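PDB 6THK: pyocin S5 from Pseudomonas aeruginosa PAO1, which kills Pseudomonas aeruginosa cells as an imported bacteriocin, probably by forming a channel that depolarises the cytoplasmic membrane. Local coordinates for the zinc ion site. Coordinates in Å, arbitrary orientation; residue numbers count along the deposited sequence, not the author numbering.

The zinc ion site. Residues 367, 370-371, 485, 488-489. With ZN (zinc ion), chain B.
In the pore-forming domain of this channel-forming colicin relative, a zinc ion links helix 361-378 to the C-terminal helix 485-498. The second helix supplies Glu485 and Glu489, one turn apart, and the first supplies His371, so three protein ligands are seen; waters may complete the shell.

His371 binds the ion through the imidazole nitrogen NE2 at 2.2 Å, its CG anti to the carbonyl carbon and beside the backbone N. The ring is modelled askew, with the ion displaced to the CD2 side of NE2 instead of straight off the nitrogen. Glu485 OE2 binds from nearly the opposite side, also at 2.2 Å, making an angle of 154° with His371 NE2 at the metal. Glu489 adds OE1 at 2.3 Å, roughly square to the imidazole nitrogen (86°). The three ligand angles add up to almost a full turn, so the metal sits close to the plane of its ligands in a T-like arrangement. Both carboxylates bind through one oxygen, the other being turned away from the ion.

A hydrogen bond helps hold the second oxygen of Glu485. That chain leaves with CG anti to the backbone N (chi1 -170°) and bends at chi2, bringing OE1 to the Ser367 hydroxyl, OG, at 3.0 Å. The hydroxyl stands well above the carboxylate plane. Ser367, one turn before His371, thus acts as a second-shell residue that helps set the rotation of the metal-binding carboxylate.

Charge pairing is looser. Lys370 folds alongside the ion, its chain bent at chi3, and its ammonium NZ makes a long salt bridge of 3.9 Å to Glu485 OE2. This ammonium may offset part of the negative charge of the two glutamates. The zinc may be a physiological ligand or may have come from crystallisation.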
# COMPACT_ATOMS: atom_id res chain seq x y z
N SER A 367 61.21 -32.16 13.28
CA SER A 367 60.94 -33.05 12.14
C SER A 367 61.91 -32.79 11.00
O SER A 367 62.47 -33.74 10.45
CB SER A 367 59.51 -32.87 11.62
OG SER A 367 58.53 -33.20 12.59
N LYS A 370 65.77 -33.74 11.65
CA LYS A 370 65.89 -35.20 11.53
C LYS A 370 66.29 -35.62 10.09
O LYS A 370 67.26 -36.37 9.93
CB LYS A 370 64.57 -35.87 11.98
CG LYS A 370 64.42 -37.33 11.57
CD LYS A 370 62.99 -37.78 11.72
CE LYS A 370 62.92 -39.21 12.15
NZ LYS A 370 61.70 -39.47 12.95
N HIS A 371 65.57 -35.11 9.06
CA HIS A 371 65.81 -35.41 7.62
C HIS A 371 66.73 -34.41 6.88
O HIS A 371 67.07 -34.62 5.70
CB HIS A 371 64.46 -35.55 6.88
CG HIS A 371 63.72 -36.80 7.22
ND1 HIS A 371 64.10 -38.04 6.69
CD2 HIS A 371 62.65 -36.98 8.03
CE1 HIS A 371 63.26 -38.91 7.19
NE2 HIS A 371 62.37 -38.34 8.00
N GLU A 485 54.49 -35.08 9.44
CA GLU A 485 55.76 -35.77 9.26
C GLU A 485 55.80 -36.60 7.98
O GLU A 485 56.83 -36.60 7.30
CB GLU A 485 56.09 -36.66 10.48
CG GLU A 485 57.51 -37.23 10.48
CD GLU A 485 58.54 -36.62 11.42
OE1 GLU A 485 58.16 -36.17 12.52
OE2 GLU A 485 59.74 -36.68 11.08
N LEU A 488 56.29 -34.41 4.96
CA LEU A 488 57.69 -33.98 4.90
C LEU A 488 58.53 -35.08 4.24
O LEU A 488 59.26 -34.76 3.30
CB LEU A 488 58.24 -33.66 6.30
CG LEU A 488 59.77 -33.52 6.42
CD1 LEU A 488 60.30 -32.35 5.58
CD2 LEU A 488 60.19 -33.36 7.85
N GLU A 489 58.41 -36.33 4.72
CA GLU A 489 59.10 -37.51 4.19
C GLU A 489 58.89 -37.68 2.69
O GLU A 489 59.87 -37.85 1.95
CB GLU A 489 58.65 -38.77 4.93
CG GLU A 489 59.59 -39.11 6.07
CD GLU A 489 58.95 -39.69 7.31
OE1 GLU A 489 59.53 -39.53 8.41
OE2 GLU A 489 57.85 -40.29 7.20
ZN ZN B . 60.74 -37.90 9.49